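Local structure of SspB protein (Streptomyces clavuligerus, 6JUF) at residues A231-A235 and A278-V282; W89-W93 and W311-D315; F20-F24 and L198-F202; G25-A30 and A59-S64. The protein probably acts as a metal-dependent DNase of the phosphorothioation-sensing SspABCD-SspE anti-phage defence system and belongs to the DUF4007 family. One frame throughout, in Å; residues are numbered along the deposited sequence.

Contact 1 of 4, residues A231-A235 and A278-V282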
loop_
_atom_site.group_PDB
_atom_site.type_symbol
_atom_site.label_atom_id
_atom_site.label_comp_id
_atom_site.label_asym_id
_atom_site.label_seq_id
_atom_site.Cartn_x
_atom_site.Cartn_y
_atom_site.Cartn_z
ATOM N N ALA B 231 3.695 -18.251 -9.278
ATOM C CA ALA B 231 4.408 -19.547 -9.285
ATOM C C ALA B 231 5.904 -19.454 -9.022
ATOM O O ALA B 231 6.437 -20.274 -8.271
ATOM C CB ALA B 231 4.155 -20.248 -10.616
ATOM N N ARG B 232 6.587 -18.457 -9.607
ATOM C CA ARG B 232 8.024 -18.349 -9.372
ATOM C C ARG B 232 8.358 -17.916 -7.932
ATOM O O ARG B 232 9.409 -18.207 -7.431
ATOM C CB ARG B 232 8.698 -17.417 -10.395
ATOM C CG ARG B 232 8.722 -18.116 -11.781
ATOM C CD ARG B 232 9.476 -17.281 -12.819
ATOM N NE ARG B 232 8.678 -16.151 -13.234
ATOM C CZ ARG B 232 8.677 -15.587 -14.453
ATOM N NH1 ARG B 232 9.423 -16.078 -15.428
ATOM N NH2 ARG B 232 7.903 -14.543 -14.706
ATOM N N ILE B 233 7.415 -17.211 -7.261
ATOM C CA ILE B 233 7.672 -16.908 -5.825
ATOM C C ILE B 233 7.568 -18.182 -4.954
ATOM O O ILE B 233 8.411 -18.444 -4.092
ATOM C CB ILE B 233 6.739 -15.790 -5.276
ATOM C CG1 ILE B 233 6.920 -14.439 -5.998
ATOM C CG2 ILE B 233 6.926 -15.639 -3.744
ATOM C CD1 ILE B 233 8.312 -13.833 -5.887
ATOM N N ILE B 234 6.561 -19.007 -5.263
ATOM C CA ILE B 234 6.429 -20.348 -4.651
ATOM C C ILE B 234 7.695 -21.187 -4.889
ATOM O O ILE B 234 8.304 -21.725 -3.957
ATOM C CB ILE B 234 5.155 -21.066 -5.122
ATOM C CG1 ILE B 234 3.898 -20.283 -4.653
ATOM C CG2 ILE B 234 5.117 -22.488 -4.572
ATOM C CD1 ILE B 234 2.584 -20.701 -5.349
ATOM N N ALA B 235 8.100 -21.289 -6.172
ATOM C CA ALA B 235 9.278 -22.109 -6.508
ATOM C C ALA B 235 10.573 -21.607 -5.851
ATOM O O ALA B 235 11.377 -22.381 -5.318
ATOM C CB ALA B 235 9.412 -22.205 -8.030
ATOM N N ALA B 278 2.648 -25.068 -9.100
ATOM C CA ALA B 278 3.638 -24.002 -9.322
ATOM C C ALA B 278 4.977 -24.598 -9.741
ATOM O O ALA B 278 5.631 -24.073 -10.657
ATOM C CB ALA B 278 3.810 -23.161 -8.070
ATOM N N LEU B 279 5.400 -25.690 -9.081
ATOM C CA LEU B 279 6.707 -26.259 -9.380
ATOM C C LEU B 279 6.691 -26.884 -10.791
ATOM O O LEU B 279 7.703 -26.913 -11.478
ATOM C CB LEU B 279 7.091 -27.293 -8.315
ATOM C CG LEU B 279 7.356 -26.763 -6.909
ATOM C CD1 LEU B 279 7.551 -27.920 -5.936
ATOM C CD2 LEU B 279 8.505 -25.772 -6.880
ATOM N N GLU B 280 5.528 -27.355 -11.201
ATOM C CA GLU B 280 5.463 -27.960 -12.557
ATOM C C GLU B 280 5.675 -26.899 -13.608
ATOM O O GLU B 280 6.365 -27.099 -14.609
ATOM C CB GLU B 280 4.113 -28.629 -12.756
ATOM C CG GLU B 280 4.049 -29.899 -11.904
ATOM C CD GLU B 280 2.932 -30.843 -12.248
ATOM O OE1 GLU B 280 3.156 -32.040 -12.050
ATOM O OE2 GLU B 280 1.854 -30.426 -12.725
ATOM N N LYS B 281 4.999 -25.758 -13.419
ATOM C CA LYS B 281 5.138 -24.642 -14.346
ATOM C C LYS B 281 6.563 -24.147 -14.425
ATOM O O LYS B 281 7.106 -23.946 -15.500
ATOM C CB LYS B 281 4.163 -23.522 -13.938
ATOM C CG LYS B 281 4.004 -22.455 -14.995
ATOM C CD LYS B 281 2.897 -21.548 -14.525
ATOM C CE LYS B 281 3.063 -20.121 -15.016
ATOM N NZ LYS B 281 1.862 -19.408 -14.471
ATOM N N VAL B 282 7.230 -24.082 -13.280
ATOM C CA VAL B 282 8.591 -23.566 -13.233
ATOM C C VAL B 282 9.594 -24.584 -13.735
ATOM O O VAL B 282 10.487 -24.234 -14.483
ATOM C CB VAL B 282 8.900 -23.009 -11.836
ATOM C CG1 VAL B 282 10.333 -22.493 -11.744
ATOM C CG2 VAL B 282 7.966 -21.852 -11.530
#
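Two helical segments, 231-235 and 278-282, cross almost at a right angle: their N-to-C directions differ by 101° (signed crossing angle -101°) and their axes approach to 8.5 Å. The backbones come nearest where Ala231 meets Ala278, with only 4.5 Å between the two CA atoms, and Ala235 CA lies 5.7 Å from Leu279 CA. Such proximity depends on alanine, whose side chain is a single methyl, small enough to let the two backbones approach: Ala231 CB sits 3.9 Å from Ala278 CB. The same Ala278 methyl also receives Ile234, whose CG2 lies 3.8 Å from Ala278 CB. One turn on from Ala278, Val282 presents CG2 to three residues of the other helix, at 3.8 Å from Ala235 CB, 3.8 Å from Arg232 CG and 3.9 Å from Ala231 O; a beta-branched side chain is short and wide enough to pack close against the facing backbone and methyls. Leu279 starts out sideways but bends inward, bringing CD2 to 3.9 Å from Ala235 CB. No hydrogen bond links the segments, so the join is apolar packing. At the margin the aliphatic part of Lys281 passes Ala231, with Lys281 CD 4.3 Å from Ala231 CB, while Arg232 turns its polar end to Gln317. Helix 306-317 packs on helix 231-243 through Val313 and Leu314, and Leu279 reaches helix 254-259 and Leu291 of strand 289-293.

Contact 2 of 4, residues W89-W93 and W311-D315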
loop_
_atom_site.group_PDB
_atom_site.type_symbol
_atom_site.label_atom_id
_atom_site.label_comp_id
_atom_site.label_asym_id
_atom_site.label_seq_id
_atom_site.Cartn_x
_atom_site.Cartn_y
_atom_site.Cartn_z
ATOM N N TRP B 89 22.414 -7.282 0.359
ATOM C CA TRP B 89 22.350 -7.362 -1.096
ATOM C C TRP B 89 20.918 -7.538 -1.518
ATOM O O TRP B 89 20.526 -7.024 -2.574
ATOM C CB TRP B 89 23.254 -8.504 -1.547
ATOM C CG TRP B 89 23.196 -8.726 -3.057
ATOM C CD1 TRP B 89 24.036 -8.182 -4.024
ATOM C CD2 TRP B 89 22.238 -9.555 -3.816
ATOM N NE1 TRP B 89 23.710 -8.646 -5.277
ATOM C CE2 TRP B 89 22.606 -9.434 -5.221
ATOM C CE3 TRP B 89 21.136 -10.320 -3.462
ATOM C CZ2 TRP B 89 21.942 -10.146 -6.232
ATOM C CZ3 TRP B 89 20.439 -10.980 -4.462
ATOM C CH2 TRP B 89 20.838 -10.907 -5.817
ATOM N N GLU B 90 20.096 -8.253 -0.717
ATOM C CA GLU B 90 18.699 -8.395 -1.080
ATOM C C GLU B 90 17.949 -7.066 -1.149
ATOM O O GLU B 90 17.047 -6.859 -1.994
ATOM C CB GLU B 90 17.947 -9.420 -0.130
ATOM C CG GLU B 90 18.328 -10.868 -0.382
ATOM C CD GLU B 90 19.696 -11.285 0.123
ATOM O OE1 GLU B 90 20.355 -10.503 0.925
ATOM O OE2 GLU B 90 20.103 -12.376 -0.229
ATOM N N ALA B 91 18.260 -6.143 -0.231
ATOM C CA ALA B 91 17.644 -4.834 -0.261
ATOM C C ALA B 91 18.119 -4.082 -1.522
ATOM O O ALA B 91 17.292 -3.440 -2.194
ATOM C CB ALA B 91 18.003 -4.018 0.981
ATOM N N ARG B 92 19.393 -4.184 -1.893
ATOM C CA ARG B 92 19.859 -3.576 -3.150
ATOM C C ARG B 92 19.070 -4.185 -4.341
ATOM O O ARG B 92 18.733 -3.435 -5.251
ATOM C CB ARG B 92 21.361 -3.830 -3.340
ATOM C CG ARG B 92 21.941 -3.489 -4.700
ATOM C CD ARG B 92 21.835 -1.990 -4.967
ATOM N NE ARG B 92 22.336 -1.576 -6.298
ATOM C CZ ARG B 92 21.602 -1.551 -7.409
ATOM N NH1 ARG B 92 20.331 -2.009 -7.436
ATOM N NH2 ARG B 92 22.162 -1.122 -8.550
ATOM N N TRP B 93 18.835 -5.486 -4.350
ATOM C CA TRP B 93 18.161 -6.129 -5.462
ATOM C C TRP B 93 16.699 -5.684 -5.524
ATOM O O TRP B 93 16.163 -5.494 -6.601
ATOM C CB TRP B 93 18.330 -7.638 -5.326
ATOM C CG TRP B 93 17.509 -8.404 -6.324
ATOM C CD1 TRP B 93 17.873 -8.833 -7.594
ATOM C CD2 TRP B 93 16.147 -8.895 -6.114
ATOM N NE1 TRP B 93 16.826 -9.487 -8.192
ATOM C CE2 TRP B 93 15.756 -9.565 -7.332
ATOM C CE3 TRP B 93 15.233 -8.824 -5.043
ATOM C CZ2 TRP B 93 14.487 -10.160 -7.486
ATOM C CZ3 TRP B 93 13.993 -9.464 -5.208
ATOM C CH2 TRP B 93 13.636 -10.085 -6.435
ATOM N N TRP B 311 17.530 -18.262 -6.753
ATOM C CA TRP B 311 17.720 -16.941 -7.239
ATOM C C TRP B 311 17.600 -16.788 -8.744
ATOM O O TRP B 311 17.249 -15.710 -9.174
ATOM C CB TRP B 311 19.002 -16.325 -6.671
ATOM C CG TRP B 311 18.677 -15.804 -5.311
ATOM C CD1 TRP B 311 18.792 -16.451 -4.087
ATOM C CD2 TRP B 311 18.118 -14.517 -5.014
ATOM N NE1 TRP B 311 18.363 -15.653 -3.088
ATOM C CE2 TRP B 311 17.944 -14.473 -3.579
ATOM C CE3 TRP B 311 17.755 -13.412 -5.778
ATOM C CZ2 TRP B 311 17.396 -13.361 -2.935
ATOM C CZ3 TRP B 311 17.247 -12.293 -5.148
ATOM C CH2 TRP B 311 17.048 -12.273 -3.737
ATOM N N ASP B 312 17.983 -17.763 -9.555
ATOM C CA ASP B 312 17.650 -17.702 -10.992
ATOM C C ASP B 312 16.151 -17.558 -11.166
ATOM O O ASP B 312 15.692 -16.723 -11.948
ATOM C CB ASP B 312 18.132 -18.939 -11.749
ATOM C CG ASP B 312 19.652 -19.033 -11.833
ATOM O OD1 ASP B 312 20.308 -17.979 -11.652
ATOM O OD2 ASP B 312 20.175 -20.161 -12.025
ATOM N N VAL B 313 15.387 -18.401 -10.486
ATOM C CA VAL B 313 13.935 -18.432 -10.647
ATOM C C VAL B 313 13.355 -17.086 -10.159
ATOM O O VAL B 313 12.508 -16.483 -10.800
ATOM C CB VAL B 313 13.354 -19.571 -9.780
ATOM C CG1 VAL B 313 11.834 -19.484 -9.618
ATOM C CG2 VAL B 313 13.703 -20.924 -10.383
ATOM N N LEU B 314 13.833 -16.591 -9.041
ATOM C CA LEU B 314 13.322 -15.331 -8.503
ATOM C C LEU B 314 13.713 -14.133 -9.399
ATOM O O LEU B 314 12.907 -13.308 -9.667
ATOM C CB LEU B 314 13.843 -15.086 -7.078
ATOM C CG LEU B 314 13.352 -13.813 -6.387
ATOM C CD1 LEU B 314 11.820 -13.740 -6.359
ATOM C CD2 LEU B 314 13.879 -13.731 -4.951
ATOM N N ASP B 315 14.940 -14.077 -9.887
ATOM C CA ASP B 315 15.325 -12.984 -10.739
ATOM C C ASP B 315 14.528 -13.029 -12.029
ATOM O O ASP B 315 14.196 -11.953 -12.574
ATOM C CB ASP B 315 16.817 -13.029 -11.005
ATOM C CG ASP B 315 17.392 -11.655 -11.371
ATOM O OD1 ASP B 315 16.819 -10.647 -10.885
ATOM O OD2 ASP B 315 18.413 -11.589 -12.057
#
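An aromatic cluster of three tryptophans, with one buried hydrogen bond from Trp93 to Asp315, joins segments 89-93 and 311-315, which have 217 residues between them and lie on helices 89-95 and 306-317. The two segments run at 26° to each other with axes 13.8 Å apart, too far for their backbones to touch, and large indole rings span the gap. Trp311 is the central ring. Its face takes the edge of Trp89 (six-membered ring centroids 5.1 Å apart, planes at 74°), while its own edge points at the face of Trp93 (centroids again 5.1 Å apart, planes at 87°), giving two successive T-shaped contacts. The closest ring atoms are Trp89 CZ3 and Trp311 CZ3, 3.5 Å apart. Leu314 fills in beside Trp93, its CG 3.7 Å from Trp93 CH2, and the methylene Glu90 CG lies 3.7 Å from Trp311 CZ2. The carboxylate of Glu90 pairs with Arg330, which also makes a cation-pi contact with Trp311. Trp93 NE1 donates to Asp315 OD1 at 2.9 Å and 177°, almost perfectly straight. Tryptophan suits this place because it supplies bulk and a single directional donor together; the buried carboxylate has its charge balanced by Arg322 at OD2, while the indole NH satisfies OD1.

Contact 3 of 4, residues F20-F24 and L198-F202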
loop_
_atom_site.group_PDB
_atom_site.type_symbol
_atom_site.label_atom_id
_atom_site.label_comp_id
_atom_site.label_asym_id
_atom_site.label_seq_id
_atom_site.Cartn_x
_atom_site.Cartn_y
_atom_site.Cartn_z
ATOM N N PHE B 20 3.664 -0.982 15.976
ATOM C CA PHE B 20 3.593 -0.444 14.600
ATOM C C PHE B 20 3.824 -1.568 13.570
ATOM O O PHE B 20 4.873 -2.192 13.598
ATOM C CB PHE B 20 4.727 0.554 14.400
ATOM C CG PHE B 20 4.515 1.876 15.148
ATOM C CD1 PHE B 20 3.430 2.694 14.845
ATOM C CD2 PHE B 20 5.413 2.266 16.144
ATOM C CE1 PHE B 20 3.240 3.935 15.489
ATOM C CE2 PHE B 20 5.250 3.503 16.785
ATOM C CZ PHE B 20 4.150 4.308 16.468
ATOM N N ALA B 21 2.822 -1.786 12.701
ATOM C CA ALA B 21 2.949 -2.755 11.597
ATOM C C ALA B 21 3.804 -2.142 10.514
ATOM O O ALA B 21 4.043 -0.934 10.531
ATOM C CB ALA B 21 1.570 -3.153 11.105
ATOM N N PRO B 22 4.310 -2.956 9.565
ATOM C CA PRO B 22 5.241 -2.386 8.567
ATOM C C PRO B 22 4.584 -1.295 7.703
ATOM O O PRO B 22 3.391 -1.356 7.435
ATOM C CB PRO B 22 5.623 -3.614 7.694
ATOM C CG PRO B 22 5.365 -4.798 8.600
ATOM C CD PRO B 22 4.203 -4.422 9.455
ATOM N N ARG B 23 5.357 -0.340 7.258
ATOM C CA ARG B 23 4.918 0.658 6.315
ATOM C C ARG B 23 5.872 0.708 5.131
ATOM O O ARG B 23 7.093 0.554 5.322
ATOM C CB ARG B 23 5.003 2.055 6.984
ATOM C CG ARG B 23 4.272 2.178 8.322
ATOM C CD ARG B 23 4.070 3.641 8.727
ATOM N NE ARG B 23 3.688 3.682 10.133
ATOM C CZ ARG B 23 3.435 4.801 10.792
ATOM N NH1 ARG B 23 3.598 5.976 10.152
ATOM N NH2 ARG B 23 3.121 4.767 12.090
ATOM N N PHE B 24 5.335 0.919 3.912
ATOM C CA PHE B 24 6.219 0.988 2.781
ATOM C C PHE B 24 7.283 2.118 2.927
ATOM O O PHE B 24 8.465 1.926 2.682
ATOM C CB PHE B 24 5.457 1.208 1.453
ATOM C CG PHE B 24 6.355 1.599 0.330
ATOM C CD1 PHE B 24 7.249 0.665 -0.224
ATOM C CD2 PHE B 24 6.436 2.936 -0.101
ATOM C CE1 PHE B 24 8.176 1.054 -1.197
ATOM C CE2 PHE B 24 7.337 3.293 -1.106
ATOM C CZ PHE B 24 8.214 2.355 -1.645
ATOM N N LEU B 198 -3.359 3.121 9.931
ATOM C CA LEU B 198 -2.266 3.218 8.954
ATOM C C LEU B 198 -2.497 2.215 7.854
ATOM O O LEU B 198 -3.111 1.184 8.071
ATOM C CB LEU B 198 -0.903 2.991 9.613
ATOM C CG LEU B 198 -0.655 4.071 10.662
ATOM C CD1 LEU B 198 0.114 3.538 11.815
ATOM C CD2 LEU B 198 0.008 5.279 10.044
ATOM N N SER B 199 -2.014 2.511 6.664
ATOM C CA SER B 199 -1.985 1.492 5.629
ATOM C C SER B 199 -0.960 0.372 5.955
ATOM O O SER B 199 0.007 0.593 6.697
ATOM C CB SER B 199 -1.664 2.112 4.263
ATOM O OG SER B 199 -0.376 2.697 4.258
ATOM N N CYS B 200 -1.236 -0.857 5.481
ATOM C CA CYS B 200 -0.188 -1.896 5.614
ATOM C C CYS B 200 -0.318 -2.773 4.391
ATOM O O CYS B 200 -1.378 -3.430 4.228
ATOM C CB CYS B 200 -0.389 -2.758 6.889
ATOM S SG CYS B 200 1.014 -3.880 7.028
ATOM N N PRO B 201 0.684 -2.766 3.517
ATOM C CA PRO B 201 0.487 -3.419 2.204
ATOM C C PRO B 201 0.359 -4.937 2.312
ATOM O O PRO B 201 -0.097 -5.595 1.383
ATOM C CB PRO B 201 1.735 -3.001 1.397
ATOM C CG PRO B 201 2.782 -2.693 2.467
ATOM C CD PRO B 201 2.007 -2.088 3.620
ATOM N N PHE B 202 0.703 -5.490 3.469
ATOM C CA PHE B 202 0.558 -6.935 3.641
ATOM C C PHE B 202 -0.882 -7.393 3.763
ATOM O O PHE B 202 -1.160 -8.585 3.586
ATOM C CB PHE B 202 1.390 -7.406 4.829
ATOM C CG PHE B 202 2.878 -7.210 4.593
ATOM C CD1 PHE B 202 3.612 -8.170 3.898
ATOM C CD2 PHE B 202 3.500 -5.997 4.925
ATOM C CE1 PHE B 202 4.985 -8.007 3.672
ATOM C CE2 PHE B 202 4.859 -5.800 4.636
ATOM C CZ PHE B 202 5.603 -6.816 3.995
HETATM O O HOH W 1 1.043 -0.327 9.097
HETATM O O HOH W 2 2.564 1.655 3.992
#
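Phe20 hardly reaches the other segment; its carbonyl accepts a hydrogen bond from Trp63. The small Ala21 lets the chain come close, its CB 4.2 Å from Cys200 SG. Pro22 is the main apolar point: its CD lies 4.0 Å from Cys200 SG and its CB 3.8 Å from Phe202 CE2, so a rigid ring packs against a thiol and an aromatic. The Pro22 carbonyl, which faces the other loop, is joined to it by water 1, which donates to Pro22 O (3.1 Å) and Ser199 O (2.8 Å). Here two loops meet at the interface with the second subunit, one leading into helix 24-34 and one into a short 3-10 segment. Arg23, at the N-cap position, starts away from the partner, but its guanidinium returns to lay a face on Leu198, with Arg23 NH2 3.3 Å from Leu198 CD1, and forms a salt bridge with Glu105 of the second subunit. At Phe24 the helix begins, and water 2 accepts from Phe24 N (2.9 Å) and donates to Ser199 OG (3.1 Å), which also hydrogen-bonds Leu104 O of the second subunit.

Contact 4 of 4, residues G25-A30 and A59-S64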
loop_
_atom_site.group_PDB
_atom_site.type_symbol
_atom_site.label_atom_id
_atom_site.label_comp_id
_atom_site.label_asym_id
_atom_site.label_seq_id
_atom_site.Cartn_x
_atom_site.Cartn_y
_atom_site.Cartn_z
ATOM N N GLY B 25 6.762 3.305 3.324
ATOM C CA GLY B 25 7.646 4.489 3.492
ATOM C C GLY B 25 8.822 4.171 4.403
ATOM O O GLY B 25 9.944 4.635 4.150
ATOM N N TRP B 26 8.580 3.345 5.429
ATOM C CA TRP B 26 9.678 2.984 6.349
ATOM C C TRP B 26 10.723 2.107 5.686
ATOM O O TRP B 26 11.945 2.306 5.907
ATOM C CB TRP B 26 9.116 2.271 7.559
ATOM C CG TRP B 26 8.405 3.193 8.509
ATOM C CD1 TRP B 26 8.144 4.532 8.370
ATOM C CD2 TRP B 26 7.867 2.810 9.843
ATOM N NE1 TRP B 26 7.457 5.028 9.501
ATOM C CE2 TRP B 26 7.245 4.010 10.394
ATOM C CE3 TRP B 26 7.794 1.624 10.547
ATOM C CZ2 TRP B 26 6.684 4.033 11.670
ATOM C CZ3 TRP B 26 7.178 1.646 11.814
ATOM C CH2 TRP B 26 6.624 2.808 12.351
ATOM N N LEU B 27 10.290 1.124 4.868
ATOM C CA LEU B 27 11.266 0.219 4.231
ATOM C C LEU B 27 12.108 1.049 3.224
ATOM O O LEU B 27 13.293 0.934 3.121
ATOM C CB LEU B 27 10.549 -0.886 3.512
ATOM C CG LEU B 27 9.709 -1.772 4.426
ATOM C CD1 LEU B 27 9.111 -2.881 3.555
ATOM C CD2 LEU B 27 10.528 -2.310 5.637
ATOM N N HIS B 28 11.397 1.861 2.464
ATOM C CA HIS B 28 12.036 2.670 1.404
ATOM C C HIS B 28 13.047 3.689 1.888
ATOM O O HIS B 28 14.230 3.689 1.447
ATOM C CB HIS B 28 10.937 3.346 0.573
ATOM C CG HIS B 28 11.440 4.311 -0.468
ATOM N ND1 HIS B 28 11.970 3.894 -1.647
ATOM C CD2 HIS B 28 11.426 5.707 -0.503
ATOM C CE1 HIS B 28 12.310 4.995 -2.399
ATOM N NE2 HIS B 28 11.960 6.107 -1.709
ATOM N N LYS B 29 12.580 4.501 2.834
ATOM C CA LYS B 29 13.488 5.545 3.417
ATOM C C LYS B 29 14.613 4.942 4.243
ATOM O O LYS B 29 15.706 5.502 4.207
ATOM C CB LYS B 29 12.723 6.525 4.286
ATOM C CG LYS B 29 11.806 7.373 3.443
ATOM C CD LYS B 29 11.149 8.515 4.188
ATOM C CE LYS B 29 10.035 8.054 5.100
ATOM N NZ LYS B 29 9.865 9.018 6.217
ATOM N N ALA B 30 14.378 3.823 4.949
ATOM C CA ALA B 30 15.483 3.141 5.647
ATOM C C ALA B 30 16.591 2.730 4.642
ATOM O O ALA B 30 17.774 3.003 4.869
ATOM C CB ALA B 30 14.971 1.967 6.482
ATOM N N ALA B 59 11.277 1.181 15.693
ATOM C CA ALA B 59 10.386 0.303 14.913
ATOM C C ALA B 59 10.838 0.254 13.450
ATOM O O ALA B 59 10.871 -0.796 12.832
ATOM C CB ALA B 59 8.941 0.761 15.035
ATOM N N MET B 60 11.210 1.405 12.904
ATOM C CA MET B 60 11.698 1.456 11.511
ATOM C C MET B 60 12.994 0.624 11.333
ATOM O O MET B 60 13.115 -0.156 10.386
ATOM C CB MET B 60 11.934 2.917 11.117
ATOM C CG MET B 60 12.435 3.123 9.687
ATOM S SD MET B 60 12.799 4.857 9.448
ATOM C CE MET B 60 12.496 5.076 7.701
ATOM N N ARG B 61 13.933 0.790 12.280
ATOM C CA ARG B 61 15.161 0.008 12.311
ATOM C C ARG B 61 14.863 -1.499 12.393
ATOM O O ARG B 61 15.443 -2.309 11.627
ATOM C CB ARG B 61 15.966 0.485 13.527
ATOM C CG ARG B 61 17.281 -0.289 13.813
ATOM C CD ARG B 61 17.864 0.218 15.132
ATOM N NE ARG B 61 19.019 -0.547 15.504
ATOM C CZ ARG B 61 19.815 -0.199 16.516
ATOM N NH1 ARG B 61 19.533 0.930 17.199
ATOM N NH2 ARG B 61 20.861 -0.957 16.827
ATOM N N TYR B 62 13.949 -1.868 13.313
ATOM C CA TYR B 62 13.551 -3.243 13.545
ATOM C C TYR B 62 13.023 -3.889 12.243
ATOM O O TYR B 62 13.405 -4.975 11.867
ATOM C CB TYR B 62 12.515 -3.329 14.695
ATOM C CG TYR B 62 11.912 -4.719 14.735
ATOM C CD1 TYR B 62 12.555 -5.783 15.381
ATOM C CD2 TYR B 62 10.681 -4.962 14.061
ATOM C CE1 TYR B 62 12.017 -7.064 15.330
ATOM C CE2 TYR B 62 10.134 -6.256 14.044
ATOM C CZ TYR B 62 10.837 -7.297 14.685
ATOM O OH TYR B 62 10.324 -8.571 14.628
ATOM N N TRP B 63 12.141 -3.167 11.566
ATOM C CA TRP B 63 11.466 -3.733 10.386
ATOM C C TRP B 63 12.489 -3.979 9.299
ATOM O O TRP B 63 12.419 -4.984 8.586
ATOM C CB TRP B 63 10.270 -2.925 9.895
ATOM C CG TRP B 63 9.073 -3.144 10.739
ATOM C CD1 TRP B 63 8.337 -2.198 11.436
ATOM C CD2 TRP B 63 8.405 -4.438 10.975
ATOM N NE1 TRP B 63 7.271 -2.820 12.123
ATOM C CE2 TRP B 63 7.264 -4.160 11.866
ATOM C CE3 TRP B 63 8.611 -5.756 10.514
ATOM C CZ2 TRP B 63 6.410 -5.178 12.314
ATOM C CZ3 TRP B 63 7.732 -6.765 10.974
ATOM C CH2 TRP B 63 6.674 -6.474 11.843
ATOM N N SER B 64 13.439 -3.061 9.123
ATOM C CA SER B 64 14.491 -3.321 8.097
ATOM C C SER B 64 15.303 -4.587 8.414
ATOM O O SER B 64 15.552 -5.365 7.490
ATOM C CB SER B 64 15.461 -2.156 8.057
ATOM O OG SER B 64 14.861 -1.150 7.271
HETATM O O HOH W 3 12.223 -0.044 7.837
HETATM O O HOH W 4 15.002 -1.181 4.194
#
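Met60 and Trp26 dominate this crossing, burying about 105 and 90 Å² respectively. Met60 leaves its helix sideways in an extended conformation, with chi1 and chi2 both t, and its flexible, unbranched chain runs across to the backbone of the other helix: Met60 CE lies 3.3 Å from Trp26 O, 3.6 Å from Ala30 N and 3.7 Å from Lys29 CB. On the way it passes one face of the indole, its SD 5.1 Å from the centroid of the Trp26 five-membered ring and 25° off the ring normal, a Met-aromatic contact. Trp26 meanwhile points toward helix 57-66, where Trp26 CZ3 is 3.8 Å from Ala59 CB and Trp26 CE3 is 4.0 Å from Trp63 CD1. Small residues lie next to these large ones: Ala30 CB comes within 3.2 Å of Ser64 OG. That hydroxyl also shares two waters with the opposite helix. Water 3 sits 2.9 Å from Ser64 OG and donates to Met60 O (2.7 Å) and weakly to Trp26 O (3.1 Å); water 4 lies 3.1 Å from Ser64 OG and donates to Leu27 O at 2.9 Å. The result is a near-orthogonal helix-helix packing, axes 9.3 Å apart and crossing at -82°, with the side chain of Ala59 about 5 Å from that of Glu18, which binds Mg(2+) in a structure of this protein, although no metal is bound to this chain here.

Contacts 1, 2 and 4 are buried helix pairings; contact 3, between loops, is only partly buried. Contacts 1 and 2 share helix 306-317 as a neighbour or a partner: Val313 and Leu314 of segment 311-315 pack on helix 231-243, so the small-residue crossing and the tryptophan cluster adjoin. Contacts 3 and 4 adjoin too, sharing helix 24-34 and joined by a probable hydrogen bond from Trp63 NE1 to Phe20 O (2.9 Å); both touch the second subunit and carry bridging waters, whereas contact 1 relies on methyl packing and contact 2 adds a direct hydrogen bond. Contacts 1 and 4 lie on opposite sides of the chain's centre.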